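Long-range contact in Lmo0651 protein (Listeria monocytogenes serovar 1/2a, PDB 6EP3), which controls expression of the Agr system and mediates virulence, probably as a DNA-binding transcription factor of the GntR family: residues 8-19 with 39-50. Residues are numbered along the deposited sequence; the frame is centred on the assembly and turned at random.
Sequences LDKMVYNLLLEK and EFGVSRSPLRKA
In the winged helix-turn-helix domain of this GntR-family protein, V12 of helix 8-21 plugs into the helix-turn-helix unit as a knob into a hole formed by F40, P46, L47 and A50. CG1 of V12, anti to the backbone N (chi1 163°), lies 3.8 Å from L47 CA and approaches F40 CD2 obliquely, while CG2 meets V42 CG1 at 3.5 Å. The helical segments 8-19 and 44-50 cross at -56°, and their backbones come close where the small A50 sits, its CB 3.8 Å from Y13 CA. One face of the F40 ring is covered by L15, the two side chains running antiparallel, side by side; L15 CB makes a CH-pi contact 4.0 Å from the ring centroid, and L15 CD1 lies over the CD1 side of the ring. Salt bridges close both ends. The extended chains of K19 and E39 reach out to meet one another, K19 NZ donating to E39 OE1 at 2.5 Å, on its syn side but 22° out of the carboxylate plane. At the other end D9 OD1 receives only a weak bond from K49 NZ (3.4 Å), while D9 OD2 rests against P46 CA at 3.2 Å. The turn between helices 33-40 and 44-56 passes through G41, the C-prime residue of the Schellman motif that ends helix 33-40. Beyond the two segments, L16 also packs on L36 and L54, and Y13 hydrogen-bonds Q57 through OH and touches F158 of helix 147-163.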
loop_
_atom_site.group_PDB
_atom_site.type_symbol
_atom_site.label_atom_id
_atom_site.label_comp_id
_atom_site.label_asym_id
_atom_site.label_seq_id
_atom_site.Cartn_x
_atom_site.Cartn_y
_atom_site.Cartn_z
ATOM N N LEU B 8 -22.766 -3.991 -15.500
ATOM C CA LEU B 8 -23.593 -3.790 -14.316
ATOM C C LEU B 8 -22.746 -3.717 -13.054
ATOM O O LEU B 8 -23.096 -2.988 -12.117
ATOM C CB LEU B 8 -24.632 -4.905 -14.195
ATOM C CG LEU B 8 -25.549 -4.791 -12.977
ATOM C CD1 LEU B 8 -26.316 -3.482 -13.026
ATOM C CD2 LEU B 8 -26.506 -5.966 -12.896
ATOM N N ASP B 9 -21.624 -4.438 -13.018
ATOM C CA ASP B 9 -20.768 -4.415 -11.838
ATOM C C ASP B 9 -20.225 -3.015 -11.585
ATOM O O ASP B 9 -20.483 -2.412 -10.536
ATOM C CB ASP B 9 -19.621 -5.417 -11.993
ATOM C CG ASP B 9 -20.098 -6.857 -12.000
ATOM O OD1 ASP B 9 -19.719 -7.603 -12.925
ATOM O OD2 ASP B 9 -20.844 -7.245 -11.077
ATOM N N LYS B 10 -19.486 -2.467 -12.556
ATOM C CA LYS B 10 -18.839 -1.177 -12.344
ATOM C C LYS B 10 -19.858 -0.105 -11.968
ATOM O O LYS B 10 -19.664 0.619 -10.986
ATOM C CB LYS B 10 -18.008 -0.790 -13.577
ATOM C CG LYS B 10 -18.700 0.025 -14.659
ATOM C CD LYS B 10 -17.710 0.960 -15.348
ATOM C CE LYS B 10 -18.302 1.581 -16.603
ATOM N NZ LYS B 10 -18.139 0.718 -17.801
ATOM N N MET B 11 -20.986 -0.046 -12.684
ATOM C CA MET B 11 -22.083 0.841 -12.309
ATOM C C MET B 11 -22.342 0.765 -10.814
ATOM O O MET B 11 -22.213 1.762 -10.093
ATOM C CB MET B 11 -23.353 0.477 -13.086
ATOM C CG MET B 11 -24.614 1.114 -12.510
ATOM S SD MET B 11 -26.142 0.544 -13.282
ATOM C CE MET B 11 -26.209 1.611 -14.721
ATOM N N VAL B 12 -22.674 -0.433 -10.330
ATOM C CA VAL B 12 -23.006 -0.592 -8.917
ATOM C C VAL B 12 -21.855 -0.080 -8.067
ATOM O O VAL B 12 -22.038 0.760 -7.175
ATOM C CB VAL B 12 -23.327 -2.063 -8.604
ATOM C CG1 VAL B 12 -23.265 -2.315 -7.104
ATOM C CG2 VAL B 12 -24.684 -2.430 -9.154
ATOM N N TYR B 13 -20.638 -0.532 -8.391
ATOM C CA TYR B 13 -19.444 -0.028 -7.729
ATOM C C TYR B 13 -19.483 1.490 -7.669
ATOM O O TYR B 13 -19.541 2.086 -6.584
ATOM C CB TYR B 13 -18.194 -0.526 -8.462
ATOM C CG TYR B 13 -16.895 0.064 -7.957
ATOM C CD1 TYR B 13 -16.200 -0.542 -6.923
ATOM C CD2 TYR B 13 -16.353 1.213 -8.526
ATOM C CE1 TYR B 13 -15.012 -0.016 -6.455
ATOM C CE2 TYR B 13 -15.164 1.745 -8.065
ATOM C CZ TYR B 13 -14.499 1.126 -7.026
ATOM O OH TYR B 13 -13.314 1.647 -6.560
ATOM N N ASN B 14 -19.524 2.125 -8.844
ATOM C CA ASN B 14 -19.532 3.580 -8.903
ATOM C C ASN B 14 -20.657 4.145 -8.051
ATOM O O ASN B 14 -20.440 5.051 -7.239
ATOM C CB ASN B 14 -19.652 4.048 -10.353
ATOM C CG ASN B 14 -18.325 4.018 -11.078
ATOM O OD1 ASN B 14 -17.928 2.992 -11.632
ATOM N ND2 ASN B 14 -17.620 5.142 -11.066
ATOM N N LEU B 15 -21.858 3.578 -8.189
ATOM C CA LEU B 15 -22.988 4.028 -7.388
ATOM C C LEU B 15 -22.623 4.016 -5.911
ATOM O O LEU B 15 -22.683 5.048 -5.229
ATOM C CB LEU B 15 -24.205 3.144 -7.664
ATOM C CG LEU B 15 -25.020 3.538 -8.898
ATOM C CD1 LEU B 15 -26.244 2.646 -9.046
ATOM C CD2 LEU B 15 -25.418 5.007 -8.845
ATOM N N LEU B 16 -22.175 2.857 -5.419
ATOM C CA LEU B 16 -21.781 2.765 -4.021
ATOM C C LEU B 16 -20.703 3.787 -3.698
ATOM O O LEU B 16 -20.784 4.488 -2.681
ATOM C CB LEU B 16 -21.298 1.349 -3.708
ATOM C CG LEU B 16 -21.246 0.976 -2.228
ATOM C CD1 LEU B 16 -22.620 1.146 -1.604
ATOM C CD2 LEU B 16 -20.747 -0.449 -2.051
ATOM N N LEU B 17 -19.727 3.943 -4.598
ATOM C CA LEU B 17 -18.640 4.876 -4.338
ATOM C C LEU B 17 -19.167 6.289 -4.174
ATOM O O LEU B 17 -18.694 7.045 -3.312
ATOM C CB LEU B 17 -17.616 4.822 -5.471
ATOM C CG LEU B 17 -16.497 5.858 -5.360
ATOM C CD1 LEU B 17 -15.709 5.643 -4.079
ATOM C CD2 LEU B 17 -15.578 5.802 -6.569
ATOM N N GLU B 18 -20.189 6.650 -4.953
ATOM C CA GLU B 18 -20.691 8.009 -4.844
ATOM C C GLU B 18 -21.433 8.195 -3.529
ATOM O O GLU B 18 -21.344 9.264 -2.913
ATOM C CB GLU B 18 -21.586 8.329 -6.041
ATOM C CG GLU B 18 -20.898 8.069 -7.378
ATOM C CD GLU B 18 -19.703 8.964 -7.643
ATOM O OE1 GLU B 18 -18.709 8.469 -8.215
ATOM O OE2 GLU B 18 -19.717 10.129 -7.204
ATOM N N LYS B 19 -22.076 7.128 -3.038
ATOM C CA LYS B 19 -22.678 7.170 -1.711
ATOM C C LYS B 19 -21.627 7.389 -0.637
ATOM O O LYS B 19 -21.931 7.929 0.433
ATOM C CB LYS B 19 -23.449 5.877 -1.443
ATOM C CG LYS B 19 -24.854 5.857 -2.013
ATOM C CD LYS B 19 -25.735 4.900 -1.231
ATOM C CE LYS B 19 -27.206 5.191 -1.452
ATOM N NZ LYS B 19 -28.053 4.549 -0.407
ATOM N N GLU B 39 -32.003 -0.813 -3.412
ATOM C CA GLU B 39 -32.020 0.558 -3.908
ATOM C C GLU B 39 -31.527 0.638 -5.348
ATOM O O GLU B 39 -32.070 1.403 -6.153
ATOM C CB GLU B 39 -31.171 1.448 -3.001
ATOM C CG GLU B 39 -31.076 2.891 -3.456
ATOM C CD GLU B 39 -30.336 3.765 -2.465
ATOM O OE1 GLU B 39 -30.013 3.273 -1.363
ATOM O OE2 GLU B 39 -30.081 4.944 -2.789
ATOM N N PHE B 40 -30.498 -0.137 -5.689
ATOM C CA PHE B 40 -29.946 -0.131 -7.037
ATOM C C PHE B 40 -30.719 -1.019 -8.004
ATOM O O PHE B 40 -30.418 -1.007 -9.202
ATOM C CB PHE B 40 -28.481 -0.578 -7.016
ATOM C CG PHE B 40 -27.594 0.267 -6.147
ATOM C CD1 PHE B 40 -27.858 1.613 -5.951
ATOM C CD2 PHE B 40 -26.485 -0.289 -5.529
ATOM C CE1 PHE B 40 -27.032 2.387 -5.152
ATOM C CE2 PHE B 40 -25.655 0.481 -4.730
ATOM C CZ PHE B 40 -25.931 1.821 -4.542
ATOM N N GLY B 41 -31.697 -1.783 -7.522
ATOM C CA GLY B 41 -32.386 -2.714 -8.392
ATOM C C GLY B 41 -31.526 -3.841 -8.899
ATOM O O GLY B 41 -31.802 -4.400 -9.962
ATOM N N VAL B 42 -30.478 -4.183 -8.168
ATOM C CA VAL B 42 -29.518 -5.189 -8.591
ATOM C C VAL B 42 -29.598 -6.409 -7.691
ATOM O O VAL B 42 -30.146 -6.380 -6.583
ATOM C CB VAL B 42 -28.084 -4.616 -8.617
ATOM C CG1 VAL B 42 -28.082 -3.284 -9.327
ATOM C CG2 VAL B 42 -27.563 -4.434 -7.198
ATOM N N SER B 43 -29.060 -7.516 -8.197
ATOM C CA SER B 43 -28.860 -8.707 -7.393
ATOM C C SER B 43 -27.658 -8.492 -6.478
ATOM O O SER B 43 -26.964 -7.475 -6.550
ATOM C CB SER B 43 -28.669 -9.931 -8.287
ATOM O OG SER B 43 -28.632 -11.118 -7.518
ATOM N N ARG B 44 -27.396 -9.458 -5.603
ATOM C CA ARG B 44 -26.302 -9.281 -4.660
ATOM C C ARG B 44 -24.947 -9.657 -5.245
ATOM O O ARG B 44 -23.921 -9.273 -4.676
ATOM C CB ARG B 44 -26.570 -10.083 -3.386
ATOM C CG ARG B 44 -27.200 -9.247 -2.280
ATOM C CD ARG B 44 -26.625 -9.574 -0.908
ATOM N NE ARG B 44 -25.267 -9.075 -0.709
ATOM C CZ ARG B 44 -24.190 -9.851 -0.660
ATOM N NH1 ARG B 44 -24.310 -11.162 -0.814
ATOM N NH2 ARG B 44 -22.993 -9.315 -0.458
ATOM N N SER B 45 -24.915 -10.382 -6.364
ATOM C CA SER B 45 -23.632 -10.749 -6.962
ATOM C C SER B 45 -22.800 -9.539 -7.365
ATOM O O SER B 45 -21.593 -9.522 -7.060
ATOM C CB SER B 45 -23.857 -11.689 -8.151
ATOM O OG SER B 45 -22.668 -11.823 -8.916
ATOM N N PRO B 46 -23.343 -8.508 -8.045
ATOM C CA PRO B 46 -22.523 -7.319 -8.319
ATOM C C PRO B 46 -22.142 -6.573 -7.050
ATOM O O PRO B 46 -20.959 -6.300 -6.809
ATOM C CB PRO B 46 -23.421 -6.470 -9.230
ATOM C CG PRO B 46 -24.804 -6.957 -8.969
ATOM C CD PRO B 46 -24.658 -8.419 -8.707
ATOM N N LEU B 47 -23.148 -6.262 -6.229
ATOM C CA LEU B 47 -22.943 -5.487 -5.009
ATOM C C LEU B 47 -21.833 -6.081 -4.151
ATOM O O LEU B 47 -20.849 -5.404 -3.826
ATOM C CB LEU B 47 -24.258 -5.408 -4.229
ATOM C CG LEU B 47 -24.228 -4.823 -2.819
ATOM C CD1 LEU B 47 -25.392 -3.881 -2.648
ATOM C CD2 LEU B 47 -24.281 -5.931 -1.777
ATOM N N ARG B 48 -21.983 -7.357 -3.782
ATOM C CA ARG B 48 -20.938 -8.075 -3.059
ATOM C C ARG B 48 -19.572 -7.814 -3.679
ATOM O O ARG B 48 -18.645 -7.346 -3.004
ATOM C CB ARG B 48 -21.260 -9.573 -3.054
ATOM C CG ARG B 48 -20.064 -10.487 -2.847
ATOM C CD ARG B 48 -20.500 -11.941 -2.716
ATOM N NE ARG B 48 -21.057 -12.232 -1.397
ATOM C CZ ARG B 48 -21.984 -13.156 -1.165
ATOM N NH1 ARG B 48 -22.464 -13.877 -2.168
ATOM N NH2 ARG B 48 -22.435 -13.355 0.068
ATOM N N LYS B 49 -19.460 -8.060 -4.989
ATOM C CA LYS B 49 -18.205 -7.843 -5.698
ATOM C C LYS B 49 -17.673 -6.442 -5.435
ATOM O O LYS B 49 -16.525 -6.266 -5.002
ATOM C CB LYS B 49 -18.418 -8.072 -7.196
ATOM C CG LYS B 49 -18.097 -9.485 -7.660
ATOM C CD LYS B 49 -17.987 -9.573 -9.175
ATOM C CE LYS B 49 -19.336 -9.827 -9.818
ATOM N NZ LYS B 49 -19.182 -10.483 -11.145
ATOM N N ALA B 50 -18.523 -5.434 -5.646
ATOM C CA ALA B 50 -18.142 -4.054 -5.369
ATOM C C ALA B 50 -17.544 -3.918 -3.977
ATOM O O ALA B 50 -16.424 -3.416 -3.813
ATOM C CB ALA B 50 -19.357 -3.138 -5.530
#